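Local coordinates for ABC-type transport system, sugar-family extracellular solute-binding protein (Peptoclostridium difficile 630, PDB 6HNI) that binds tyrosine, probably as the extracellular lipoprotein component that feeds an ABC transporter, and has adhesive properties, at residues A[98-101]-A[102-106]; A[191-194]-A[195-199]; A[215-218]-A[219-222]; A[268-271]-A[272-276]. The protein carries 1 engineered substitution. One frame throughout, in Å; residues are numbered along the deposited sequence.

Contact 1: residues A[98-101]-A[102-106]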
ATOM      1  N   ALA A  98     -15.211  -2.050  -1.510  1.00 10.89           N
ATOM      2  CA  ALA A  98     -16.405  -1.299  -1.855  1.00 10.98           C
ATOM      3  C   ALA A  98     -16.896  -1.594  -3.302  1.00 10.84           C
ATOM      4  O   ALA A  98     -18.060  -1.749  -3.521  1.00 12.27           O
ATOM      5  CB  ALA A  98     -16.191   0.171  -1.672  1.00 12.88           C
ATOM      6  N   ALA A  99     -15.945  -1.601  -4.245  1.00 10.79           N
ATOM      7  CA  ALA A  99     -16.264  -1.883  -5.663  1.00 10.73           C
ATOM      8  C   ALA A  99     -16.905  -3.275  -5.760  1.00 11.29           C
ATOM      9  O   ALA A  99     -17.945  -3.444  -6.393  1.00 12.76           O
ATOM     10  CB  ALA A  99     -14.998  -1.799  -6.471  1.00 12.69           C
ATOM     11  N   PHE A 100     -16.321  -4.265  -5.072  1.00 11.91           N
ATOM     12  CA  PHE A 100     -16.846  -5.614  -5.086  1.00 11.55           C
ATOM     13  C   PHE A 100     -18.241  -5.726  -4.453  1.00 12.06           C
ATOM     14  O   PHE A 100     -19.112  -6.460  -4.948  1.00 14.04           O
ATOM     15  CB  PHE A 100     -15.815  -6.584  -4.507  1.00 12.68           C
ATOM     16  CG  PHE A 100     -16.189  -8.053  -4.575  1.00 12.60           C
ATOM     17  CD1 PHE A 100     -16.413  -8.687  -5.814  1.00 15.05           C
ATOM     18  CD2 PHE A 100     -16.290  -8.820  -3.425  1.00 15.59           C
ATOM     19  CE1 PHE A 100     -16.715 -10.040  -5.860  1.00 16.44           C
ATOM     20  CE2 PHE A 100     -16.567 -10.163  -3.478  1.00 17.33           C
ATOM     21  CZ  PHE A 100     -16.771 -10.785  -4.694  1.00 17.98           C
ATOM     22  N   ASN A 101     -18.473  -4.982  -3.369  1.00 12.17           N
ATOM     23  CA  ASN A 101     -19.780  -4.929  -2.815  1.00 12.01           C
ATOM     24  C   ASN A 101     -20.793  -4.315  -3.767  1.00 11.93           C
ATOM     25  O   ASN A 101     -21.937  -4.728  -3.785  1.00 14.02           O
ATOM     26  CB  ASN A 101     -19.764  -4.126  -1.485  1.00 13.49           C
ATOM     27  CG  ASN A 101     -19.038  -4.841  -0.356  1.00 16.37           C
ATOM     28  OD1 ASN A 101     -18.769  -6.038  -0.400  1.00 19.40           O
ATOM     29  ND2 ASN A 101     -18.761  -4.080   0.688  1.00 21.38           N
ATOM     30  N   ALA A 102     -20.375  -3.294  -4.495  1.00 12.07           N
ATOM     31  CA  ALA A 102     -21.266  -2.555  -5.396  1.00 12.06           C
ATOM     32  C   ALA A 102     -21.694  -3.344  -6.639  1.00 12.57           C
ATOM     33  O   ALA A 102     -22.797  -3.147  -7.104  1.00 14.99           O
ATOM     34  CB  ALA A 102     -20.646  -1.256  -5.830  1.00 13.11           C
ATOM     35  N   THR A 103     -20.806  -4.197  -7.142  1.00 13.04           N
ATOM     36  CA  THR A 103     -21.080  -4.937  -8.393  1.00 12.92           C
ATOM     37  C   THR A 103     -20.338  -6.279  -8.452  1.00 13.74           C
ATOM     38  O   THR A 103     -19.156  -6.355  -8.158  1.00 14.44           O
ATOM     39  CB  THR A 103     -20.711  -4.063  -9.625  1.00 13.95           C
ATOM     40  OG1 THR A 103     -21.046  -4.787 -10.839  1.00 16.77           O
ATOM     41  CG2 THR A 103     -19.294  -3.693  -9.682  1.00 14.60           C
ATOM     42  N   LYS A 104     -21.058  -7.309  -8.905  1.00 14.68           N
ATOM     43  CA  LYS A 104     -20.447  -8.623  -9.160  0.50 14.99           C
ATOM     44  C   LYS A 104     -20.384  -8.887 -10.654  1.00 16.82           C
ATOM     45  O   LYS A 104     -19.944  -9.952 -11.057  1.00 18.26           O
ATOM     46  CB  LYS A 104     -21.190  -9.770  -8.483  0.50 15.56           C
ATOM     47  CG  LYS A 104     -21.312  -9.685  -6.965  0.50 14.64           C
ATOM     48  CD  LYS A 104     -19.998  -9.841  -6.238  0.50 14.69           C
ATOM     49  CE  LYS A 104     -20.226  -9.848  -4.715  0.50 13.27           C
ATOM     50  NZ  LYS A 104     -20.793  -8.518  -4.341  0.50 13.54           N
ATOM     51  N   ASP A 105     -20.754  -7.893 -11.456  1.00 16.01           N
ATOM     52  CA  ASP A 105     -20.819  -8.055 -12.948  1.00 18.13           C
ATOM     53  C   ASP A 105     -19.761  -7.280 -13.729  1.00 16.41           C
ATOM     54  O   ASP A 105     -19.222  -7.791 -14.709  1.00 22.95           O
ATOM     55  CB  ASP A 105     -22.196  -7.668 -13.475  1.00 22.65           C
ATOM     56  CG  ASP A 105     -23.306  -8.459 -12.807  1.00 28.25           C
ATOM     57  OD1 ASP A 105     -23.156  -9.703 -12.659  1.00 42.90           O
ATOM     58  OD2 ASP A 105     -24.321  -7.859 -12.396  1.00 45.31           O
ATOM     59  N   ILE A 106     -19.502  -6.040 -13.354  1.00 15.41           N
ATOM     60  CA  ILE A 106     -18.506  -5.219 -14.019  1.00 14.21           C
ATOM     61  C   ILE A 106     -17.127  -5.729 -13.603  1.00 12.83           C
ATOM     62  O   ILE A 106     -16.853  -5.905 -12.395  1.00 13.70           O
ATOM     63  CB  ILE A 106     -18.670  -3.738 -13.644  1.00 15.29           C
ATOM     64  CG1 ILE A 106     -20.055  -3.203 -14.023  1.00 15.08           C
ATOM     65  CG2 ILE A 106     -17.531  -2.843 -14.170  1.00 13.81           C
ATOM     66  CD1 ILE A 106     -20.326  -1.799 -13.549  1.00 14.60           C
TER
HETATM   67  O   HOH W   1     -19.970  -8.366  -1.528  1.00 23.39           O
HETATM   68  O   HOH W   2     -23.379  -6.660  -5.192  1.00 35.76           O
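Lys104 folds back over Phe100 at the C-terminal end of helix 93-102, where the chain turns toward strand 108-113. One of the two modelled conformers of the lysine is described. Its chain bends at chi2 (-68°) and again at chi4, which carries the ammonium group back to the last turn of the helix. On the way it crosses the Phe100 side chain at about a right angle, passing over the ring. CD comes within 3.3 Å of Phe100 CE1. CE sits over one face of the ring, offset toward the rim, in a CH-pi contact. NZ lies over the same ring, 4.4 Å from its centroid and on the ring normal, a cation-pi arrangement. NZ also donates to Phe100 O at 2.7 Å, from 30° off the carbonyl plane. This gives Phe100 O a partner at the helix end, where carbonyls lack amides from a following turn. The partly negative end would probably favour the ammonium group. A water accepts from NZ and donates to Asn101 OD1. The backbone finishes the helix with Ala102 N to Ala98 O (2.9 Å) and Thr103 N to Ala99 O (3.1 Å). Thr103 then leaves helical angles. Its OG1 accepts from Asp105 N and, nearly straight at 177°, from Ile106 N, so it pins the next turn. Asn131 binds Thr103 O and Ile106 O from a neighbouring loop. Ala102 faces Ala77 of helix 70-82. The arrangement is a helix C-terminus, with a lysine folded back onto a carbonyl of the last turn, running into an ST turn and ST motif at Thr103.

Contact 2: residues A[191-194]-A[195-199]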
ATOM      1  N   GLY A 191      -3.217  -0.599  18.158  1.00 15.46           N
ATOM      2  CA  GLY A 191      -4.342  -0.555  17.270  1.00 14.75           C
ATOM      3  C   GLY A 191      -5.142   0.711  17.434  1.00 14.64           C
ATOM      4  O   GLY A 191      -5.549   1.042  18.567  1.00 20.14           O
ATOM      5  N   ILE A 192      -5.375   1.410  16.319  1.00 14.29           N
ATOM      6  CA  ILE A 192      -6.225   2.605  16.278  1.00 14.63           C
ATOM      7  C   ILE A 192      -7.284   2.477  15.174  1.00 13.55           C
ATOM      8  O   ILE A 192      -7.247   1.523  14.381  1.00 15.78           O
ATOM      9  CB  ILE A 192      -5.365   3.866  16.070  1.00 14.38           C
ATOM     10  CG1 ILE A 192      -4.671   3.829  14.681  1.00 16.01           C
ATOM     11  CG2 ILE A 192      -4.373   4.051  17.237  1.00 16.09           C
ATOM     12  CD1 ILE A 192      -4.031   5.128  14.303  1.00 17.86           C
ATOM     13  N   THR A 193      -8.238   3.404  15.137  1.00 14.01           N
ATOM     14  CA  THR A 193      -9.281   3.416  14.111  1.00 16.34           C
ATOM     15  C   THR A 193      -9.497   4.751  13.459  1.00 15.06           C
ATOM     16  O   THR A 193     -10.210   4.788  12.464  1.00 19.67           O
ATOM     17  CB  THR A 193     -10.650   2.936  14.641  1.00 20.13           C
ATOM     18  OG1 THR A 193     -11.037   3.737  15.743  1.00 22.80           O
ATOM     19  CG2 THR A 193     -10.598   1.498  15.064  1.00 22.59           C
ATOM     20  N   THR A 194      -8.872   5.816  13.942  1.00 14.13           N
ATOM     21  CA  THR A 194      -9.079   7.172  13.448  1.00 16.29           C
ATOM     22  C   THR A 194      -7.759   7.924  13.376  1.00 14.80           C
ATOM     23  O   THR A 194      -6.812   7.653  14.184  1.00 15.07           O
ATOM     24  CB  THR A 194     -10.053   7.978  14.349  1.00 16.62           C
ATOM     25  OG1 THR A 194      -9.426   8.184  15.603  1.00 21.92           O
ATOM     26  CG2 THR A 194     -11.333   7.244  14.542  1.00 20.35           C
ATOM     27  N   SER A 195      -7.675   8.919  12.512  1.00 14.77           N
ATOM     28  CA  SER A 195      -6.500   9.767  12.406  1.00 15.17           C
ATOM     29  C   SER A 195      -6.275  10.585  13.695  1.00 14.92           C
ATOM     30  O   SER A 195      -5.127  10.926  14.025  1.00 16.20           O
ATOM     31  CB  SER A 195      -6.550  10.759  11.244  1.00 18.68           C
ATOM     32  OG  SER A 195      -7.688  11.559  11.310  1.00 24.84           O
ATOM     33  N   ASN A 196      -7.363  10.912  14.409  1.00 15.14           N
ATOM     34  CA  ASN A 196      -7.232  11.653  15.672  1.00 13.50           C
ATOM     35  C   ASN A 196      -6.468  10.880  16.723  1.00 13.34           C
ATOM     36  O   ASN A 196      -5.973  11.511  17.653  1.00 19.61           O
ATOM     37  CB  ASN A 196      -8.607  12.063  16.173  1.00 15.02           C
ATOM     38  CG  ASN A 196      -9.153  13.281  15.450  1.00 18.63           C
ATOM     39  OD1 ASN A 196      -8.403  14.071  14.862  1.00 22.42           O
ATOM     40  ND2 ASN A 196     -10.478  13.465  15.531  1.00 26.56           N
ATOM     41  N   GLU A 197      -6.381   9.563  16.628  1.00 13.05           N
ATOM     42  CA  GLU A 197      -5.643   8.719  17.573  1.00 13.81           C
ATOM     43  C   GLU A 197      -4.180   8.594  17.302  1.00 12.89           C
ATOM     44  O   GLU A 197      -3.485   8.012  18.093  1.00 14.65           O
ATOM     45  CB  GLU A 197      -6.242   7.316  17.642  1.00 15.03           C
ATOM     46  CG  GLU A 197      -7.641   7.208  18.190  1.00 17.07           C
ATOM     47  CD  GLU A 197      -8.250   5.840  17.971  1.00 16.77           C
ATOM     48  OE1 GLU A 197      -8.391   5.040  18.903  1.00 35.91           O
ATOM     49  OE2 GLU A 197      -8.616   5.539  16.857  1.00 23.34           O
ATOM     50  N   VAL A 198      -3.674   9.105  16.178  1.00 12.86           N
ATOM     51  CA  VAL A 198      -2.280   8.920  15.822  1.00 13.15           C
ATOM     52  C   VAL A 198      -1.327   9.541  16.862  1.00 13.24           C
ATOM     53  O   VAL A 198      -0.345   8.890  17.255  1.00 14.14           O
ATOM     54  CB  VAL A 198      -2.005   9.464  14.400  1.00 12.96           C
ATOM     55  CG1 VAL A 198      -0.519   9.560  14.086  1.00 14.74           C
ATOM     56  CG2 VAL A 198      -2.710   8.561  13.379  1.00 15.10           C
ATOM     57  N   ASN A 199      -1.605  10.778  17.293  1.00 13.67           N
ATOM     58  CA  ASN A 199      -0.680  11.489  18.190  1.00 13.69           C
ATOM     59  C   ASN A 199      -0.436  10.685  19.454  1.00 13.53           C
ATOM     60  O   ASN A 199       0.727  10.345  19.794  1.00 15.50           O
ATOM     61  CB  ASN A 199      -1.235  12.854  18.515  1.00 14.66           C
ATOM     62  CG  ASN A 199      -0.251  13.726  19.298  1.00 13.31           C
ATOM     63  OD1 ASN A 199       0.275  13.292  20.333  1.00 15.40           O
ATOM     64  ND2 ASN A 199       0.040  14.932  18.793  1.00 16.04           N
TER
HETATM   65  O   HOH W   3      -9.905   3.067  18.307  1.00 36.15           O
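The Glu197 carboxylate, the flat group here, has Ile192 CB over one face, 3.7 Å from Glu197 OE2. On that same side Thr193 N reaches OE2, 33° out of the carboxylate plane and on the syn side. Thr194 OG1 is displaced to the other side of the plane, near the same oxygen. The far oxygen, OE1, accepts from a water at 2.6 Å, and this water also bonds Thr193 OG1.

The bond from Thr193 N to Glu197 OE2 is short (2.8 Å) and fairly straight, at 165°. The glutamate thus reaches back four residues to the Thr193 amide. Thr194 N also donates to OE2, but weakly. Thr194 OG1 lies 3.0 Å from Glu197 OE2, and its proton has another acceptor within reach. Glu197 CG stands anti to its own carbonyl carbon (chi1 -65°), and the extended chain beyond it brings the carboxylate back along Ile192. In return, Glu197 N donates to Thr194 O at 3.1 Å, from above the carbonyl plane. Beneath the polar layer Ile192 CD1 packs on Val198 CG2 (3.8 Å), and both side chains touch Met161 of strand 157-163.

A single carboxylate oxygen thus ties the end of strand 186-192 to the turn leading into helix 198-205. One good and one weak N-H bond at OE2, with a donating water at OE1, would probably favour the ionised acid.

Contact 3: residues A[215-218]-A[219-222]; sequences PTDN and LVAS. With TYR (tyrosine), chain B.
Asp217 is the N-cap of helix 218-221, and the same turn forms part of the tyrosine pocket. The Asp217 and Asn218 side chains part company here. The Asp217 carboxylate turns back onto the helix start, while the Asn218 amide turns to the ligand. Asp217 CG lies anti to its backbone N (chi1 -177°), which brings OD1 to the amide of Val220. Val220 N donates to Asp217 OD1 at 2.8 Å and 165°, using the anti lone pair of that oxygen. The other oxygen, OD2, is held by Ser169 OG and Asn163 N, so the carboxylate cannot readily swing. Ala221 N donates to Asp217 O at 2.9 Å and closes the first helical turn. Val220 CG2 packs beside OD1.

Asn218 CG instead stands anti to the carbonyl carbon (chi1 -66°). Its ND2 donates to the carboxylate O of the bound tyrosine at 2.9 Å. Its OD1 accepts from His34 NE2, which fixes the amide's orientation. Thr216 approaches the ligand from one face of the ring. Its CB stands over the middle of that face, and CG2 lies over the rim on the same side. Its OG1 accepts from the ligand's amino N at 2.9 Å. Ala221 CB comes within 3.7 Å of the ligand's OH. Gln172 NE2 also bonds Thr216 OG1, and Glu166 binds the Asn218 and Leu219 amides at the helix start.

At the other end of the turn Asn218 O accepts two bonds. Ser222 N, at 3.1 Å, and Ser222 OG, in the conformer described, at 2.8 Å, reach it from opposite faces of its carbonyl plane.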
ATOM      1  N   PRO A 215       3.505  -1.022   8.527  1.00 11.14           N
ATOM      2  CA  PRO A 215       2.955  -1.864   7.446  1.00 12.11           C
ATOM      3  C   PRO A 215       2.297  -0.977   6.391  1.00 11.39           C
ATOM      4  O   PRO A 215       2.245   0.229   6.488  1.00 12.07           O
ATOM      5  CB  PRO A 215       1.907  -2.733   8.156  1.00 13.11           C
ATOM      6  CG  PRO A 215       1.743  -2.180   9.501  1.00 16.62           C
ATOM      7  CD  PRO A 215       2.609  -1.003   9.712  1.00 14.04           C
ATOM      8  N   THR A 216       1.847  -1.648   5.312  1.00 10.98           N
ATOM      9  CA  THR A 216       1.047  -0.943   4.299  1.00 11.20           C
ATOM     10  C   THR A 216      -0.407  -0.739   4.741  1.00 11.75           C
ATOM     11  O   THR A 216      -1.326  -1.427   4.353  1.00 13.20           O
ATOM     12  CB  THR A 216       1.156  -1.615   2.892  1.00 11.55           C
ATOM     13  OG1 THR A 216       0.598  -2.889   2.905  1.00 12.82           O
ATOM     14  CG2 THR A 216       2.610  -1.606   2.451  1.00 12.20           C
ATOM     15  N   ASP A 217      -0.513   0.154   5.758  1.00 12.29           N
ATOM     16  CA  ASP A 217      -1.711   0.596   6.380  1.00  9.78           C
ATOM     17  C   ASP A 217      -2.041   2.015   5.890  1.00 10.94           C
ATOM     18  O   ASP A 217      -1.219   2.915   5.955  1.00 12.02           O
ATOM     19  CB  ASP A 217      -1.427   0.669   7.915  1.00 10.85           C
ATOM     20  CG  ASP A 217      -2.652   1.067   8.702  1.00 12.51           C
ATOM     21  OD1 ASP A 217      -2.963   2.274   8.842  1.00 15.14           O
ATOM     22  OD2 ASP A 217      -3.312   0.137   9.196  1.00 17.27           O
ATOM     23  N   ASN A 218      -3.243   2.158   5.281  1.00 11.47           N
ATOM     24  CA  ASN A 218      -3.622   3.399   4.684  1.00 11.72           C
ATOM     25  C   ASN A 218      -3.748   4.565   5.651  1.00 11.92           C
ATOM     26  O   ASN A 218      -3.381   5.656   5.343  1.00 14.01           O
ATOM     27  CB  ASN A 218      -4.919   3.240   3.874  1.00 11.67           C
ATOM     28  CG  ASN A 218      -4.750   2.337   2.654  1.00 11.04           C
ATOM     29  OD1 ASN A 218      -4.110   2.744   1.654  1.00 13.00           O
ATOM     30  ND2 ASN A 218      -5.283   1.144   2.735  1.00 11.43           N
ATOM     31  N   LEU A 219      -4.258   4.248   6.849  1.00 11.77           N
ATOM     32  CA  LEU A 219      -4.425   5.289   7.890  1.00 11.79           C
ATOM     33  C   LEU A 219      -3.067   5.835   8.351  1.00 13.02           C
ATOM     34  O   LEU A 219      -2.844   7.045   8.344  1.00 14.57           O
ATOM     35  CB  LEU A 219      -5.262   4.715   9.016  1.00 12.67           C
ATOM     36  CG  LEU A 219      -5.632   5.761  10.069  1.00 14.41           C
ATOM     37  CD1 LEU A 219      -6.556   6.812   9.505  1.00 18.15           C
ATOM     38  CD2 LEU A 219      -6.268   5.054  11.258  1.00 15.96           C
ATOM     39  N   VAL A 220      -2.145   4.934   8.674  1.00 13.08           N
ATOM     40  CA  VAL A 220      -0.816   5.369   9.145  1.00 13.52           C
ATOM     41  C   VAL A 220       0.011   6.011   8.023  1.00 13.79           C
ATOM     42  O   VAL A 220       0.651   7.039   8.216  1.00 15.46           O
ATOM     43  CB  VAL A 220      -0.087   4.233   9.856  1.00 15.72           C
ATOM     44  CG1 VAL A 220       1.280   4.693  10.327  1.00 17.01           C
ATOM     45  CG2 VAL A 220      -0.887   3.794  11.089  1.00 17.01           C
ATOM     46  N   ALA A 221      -0.061   5.434   6.813  1.00 12.95           N
ATOM     47  CA  ALA A 221       0.646   6.033   5.675  1.00 13.90           C
ATOM     48  C   ALA A 221       0.177   7.455   5.398  1.00 14.57           C
ATOM     49  O   ALA A 221       0.965   8.264   4.936  1.00 24.91           O
ATOM     50  CB  ALA A 221       0.473   5.140   4.435  1.00 14.89           C
ATOM     51  N   SER A 222      -1.093   7.753   5.647  1.00 12.99           N
ATOM     52  CA  SER A 222      -1.654   9.098   5.462  0.60 14.15           C
ATOM     53  C   SER A 222      -1.305  10.116   6.534  1.00 14.72           C
ATOM     54  O   SER A 222      -1.536  11.333   6.351  1.00 19.11           O
ATOM     55  CB  SER A 222      -3.152   8.996   5.448  0.60 13.39           C
ATOM     56  OG  SER A 222      -3.541   8.271   4.303  0.60 16.37           O
TER
HETATM   57  N   TYR B 401      -1.633  -2.353   1.057  1.00 10.93           N
HETATM   58  CA  TYR B 401      -2.684  -1.343   1.275  1.00 10.93           C
HETATM   59  C   TYR B 401      -4.049  -1.974   1.052  1.00 11.51           C
HETATM   60  O   TYR B 401      -5.031  -1.242   1.038  1.00 11.91           O
HETATM   61  CB  TYR B 401      -2.424  -0.033   0.505  1.00 10.40           C
HETATM   62  CG  TYR B 401      -1.202   0.683   0.979  1.00  9.31           C
HETATM   63  CD1 TYR B 401      -1.181   1.247   2.288  1.00 10.39           C
HETATM   64  CD2 TYR B 401      -0.051   0.781   0.256  1.00 11.24           C
HETATM   65  CE1 TYR B 401      -0.040   1.835   2.767  1.00 11.71           C
HETATM   66  CE2 TYR B 401       1.103   1.371   0.722  1.00 10.99           C
HETATM   67  CZ  TYR B 401       1.111   1.912   2.030  1.00 11.01           C
HETATM   68  OH  TYR B 401       2.260   2.500   2.520  1.00 12.96           O
HETATM   69  OXT TYR B 401      -4.160  -3.181   0.992  1.00 11.69           O

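Contact 4: residues A[268-271]-A[272-276]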
ATOM      1  N   MET A 268      -3.137  -5.525 -17.634  1.00 12.65           N
ATOM      2  CA  MET A 268      -4.215  -6.445 -17.433  1.00 13.17           C
ATOM      3  C   MET A 268      -5.541  -5.825 -17.836  1.00 13.27           C
ATOM      4  O   MET A 268      -6.407  -6.494 -18.421  1.00 15.12           O
ATOM      5  CB  MET A 268      -4.263  -6.830 -15.925  1.00 12.24           C
ATOM      6  CG  MET A 268      -3.026  -7.570 -15.501  1.00 12.47           C
ATOM      7  SD  MET A 268      -2.806  -7.883 -13.734  1.00 17.32           S
ATOM      8  CE  MET A 268      -3.907  -9.250 -13.583  1.00 20.30           C
ATOM      9  N   ALA A 269      -5.693  -4.514 -17.647  1.00 13.82           N
ATOM     10  CA  ALA A 269      -6.866  -3.783 -18.169  1.00 14.72           C
ATOM     11  C   ALA A 269      -7.008  -3.896 -19.661  1.00 14.80           C
ATOM     12  O   ALA A 269      -8.127  -4.027 -20.168  1.00 16.72           O
ATOM     13  CB  ALA A 269      -6.860  -2.303 -17.797  1.00 15.77           C
ATOM     14  N   VAL A 270      -5.886  -3.736 -20.348  1.00 14.04           N
ATOM     15  CA  VAL A 270      -5.891  -3.829 -21.833  1.00 13.41           C
ATOM     16  C   VAL A 270      -6.508  -5.172 -22.217  1.00 15.25           C
ATOM     17  O   VAL A 270      -7.389  -5.247 -23.130  1.00 19.09           O
ATOM     18  CB  VAL A 270      -4.438  -3.684 -22.343  1.00 15.25           C
ATOM     19  CG1 VAL A 270      -4.345  -4.071 -23.810  1.00 15.92           C
ATOM     20  CG2 VAL A 270      -3.964  -2.239 -22.212  1.00 16.50           C
ATOM     21  N   LYS A 271      -6.072  -6.239 -21.574  1.00 14.79           N
ATOM     22  CA  LYS A 271      -6.608  -7.576 -21.819  1.00 15.09           C
ATOM     23  C   LYS A 271      -8.099  -7.695 -21.615  1.00 15.40           C
ATOM     24  O   LYS A 271      -8.844  -8.278 -22.437  1.00 17.92           O
ATOM     25  CB  LYS A 271      -5.865  -8.663 -21.064  1.00 16.47           C
ATOM     26  CG  LYS A 271      -4.382  -8.736 -21.342  1.00 18.85           C
ATOM     27  CD  LYS A 271      -3.737  -9.814 -20.497  1.00 22.13           C
ATOM     28  CE  LYS A 271      -2.283  -9.951 -20.808  1.00 26.92           C
ATOM     29  NZ  LYS A 271      -1.656 -10.908 -19.872  1.00 31.42           N
ATOM     30  N   ILE A 272      -8.590  -7.154 -20.491  1.00 16.70           N
ATOM     31  CA  ILE A 272     -10.010  -7.170 -20.195  1.00 16.43           C
ATOM     32  C   ILE A 272     -10.822  -6.355 -21.219  1.00 18.21           C
ATOM     33  O   ILE A 272     -11.842  -6.835 -21.728  1.00 22.72           O
ATOM     34  CB  ILE A 272     -10.272  -6.672 -18.729  1.00 17.52           C
ATOM     35  CG1 ILE A 272      -9.532  -7.569 -17.729  1.00 21.94           C
ATOM     36  CG2 ILE A 272     -11.759  -6.608 -18.472  1.00 22.81           C
ATOM     37  CD1 ILE A 272      -9.731  -9.060 -17.842  1.00 25.49           C
ATOM     38  N   LEU A 273     -10.332  -5.166 -21.570  1.00 17.08           N
ATOM     39  CA  LEU A 273     -10.992  -4.334 -22.571  1.00 18.61           C
ATOM     40  C   LEU A 273     -11.059  -5.023 -23.945  1.00 23.29           C
ATOM     41  O   LEU A 273     -12.031  -4.842 -24.667  1.00 26.23           O
ATOM     42  CB  LEU A 273     -10.320  -2.962 -22.660  1.00 20.88           C
ATOM     43  CG  LEU A 273     -10.432  -2.086 -21.393  1.00 21.40           C
ATOM     44  CD1 LEU A 273      -9.596  -0.842 -21.555  1.00 25.55           C
ATOM     45  CD2 LEU A 273     -11.887  -1.745 -21.078  1.00 24.11           C
ATOM     46  N   ASN A 274     -10.072  -5.862 -24.220  1.00 21.51           N
ATOM     47  CA  ASN A 274      -9.998  -6.644 -25.468  1.00 22.40           C
ATOM     48  C   ASN A 274     -10.718  -8.007 -25.377  1.00 31.15           C
ATOM     49  O   ASN A 274     -10.697  -8.763 -26.340  1.00 33.86           O
ATOM     50  CB  ASN A 274      -8.518  -6.840 -25.858  1.00 24.59           C
ATOM     51  CG  ASN A 274      -7.877  -5.580 -26.417  1.00 22.68           C
ATOM     52  OD1 ASN A 274      -8.554  -4.702 -26.981  1.00 31.55           O
ATOM     53  ND2 ASN A 274      -6.559  -5.506 -26.331  1.00 29.10           N
ATOM     54  N   GLY A 275     -11.395  -8.291 -24.256  1.00 30.70           N
ATOM     55  CA  GLY A 275     -12.261  -9.482 -24.186  1.00 30.55           C
ATOM     56  C   GLY A 275     -11.824 -10.634 -23.287  1.00 26.75           C
ATOM     57  O   GLY A 275     -12.526 -11.652 -23.214  1.00 27.54           O
ATOM     58  N   GLU A 276     -10.678 -10.533 -22.615  1.00 19.72           N
ATOM     59  CA  GLU A 276     -10.222 -11.661 -21.789  1.00 23.00           C
ATOM     60  C   GLU A 276     -11.054 -11.739 -20.511  1.00 21.00           C
ATOM     61  O   GLU A 276     -11.590 -10.735 -20.073  1.00 24.98           O
ATOM     62  CB  GLU A 276      -8.734 -11.551 -21.512  1.00 23.61           C
ATOM     63  CG  GLU A 276      -7.935 -11.620 -22.816  1.00 28.32           C
ATOM     64  CD  GLU A 276      -6.457 -11.897 -22.641  1.00 32.64           C
ATOM     65  OE1 GLU A 276      -6.041 -12.389 -21.554  1.00 45.96           O
ATOM     66  OE2 GLU A 276      -5.718 -11.616 -23.627  1.00 39.28           O
TER
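Lys271 meets Glu276 at the C-terminal end of helix 258-273. Its CG lies anti to the carbonyl carbon (chi1 -57°), and from there the chain runs out fully extended. CB lies 3.6 Å from Glu276 CD, so the carboxylate carbon sits beside the root of the lysine. CG is 3.9 Å from Glu276 OE2. CD comes closer to the other oxygen, at 3.6 Å from Glu276 OE1. NZ ends 4.9 Å from Glu276 OE1, too far for a salt bridge. The two side chains thus cross obliquely, with the lysine methylenes, rather than its charge, against the carboxylate.

The backbone below holds them in this position. Glu276 N donates to Lys271 O at 2.9 Å and 166°, the 6-to-1 bond of the motif, from a residue five positions on. Gly275 N bonds Ile272 O. Gly275 has a positive phi of 111°, which its lack of a side chain permits, and the two bonds make a Schellman motif. Lys271 O also takes a weak bond from Asn274 N, whose main acceptor is Val270 O at 3.0 Å. Asn274 ND2 lies 3.6 Å from Val270 CG1, the two side chains being side by side and pointing the same way. Leu273, Val270 and Ala269 turn to Leu48 of helix 35-50. Ile272 touches Pro107 and Met281.

The helix end is therefore closed by its own backbone. Lys271 and Glu276 probably attract each other weakly at this distance, and their direct contact is between aliphatic carbons and the carboxylate.

Along the chain the four contacts come in series, from contact 1 to contact 4. Contact 1 ends helix 93-102, which leads to strand 108-113 of the five-stranded parallel sheet. Contacts 2 and 3 follow strands 186-192 and 211-214 of the four-stranded parallel sheet. These two touch: Leu219 CD2 packs on Ile192 CD1 at 3.8 Å. Contact 4 ends helix 258-273, which packs beside helix 35-50. It is the farthest from contact 2, with centres about 40 Å apart on opposite sides of the chain's centre. Contact 3 lies nearest that centre and supplies part of the tyrosine pocket, consistent with a ligand closed between two lobes. Contacts 1 and 4 lie about 18 Å apart, centre to centre.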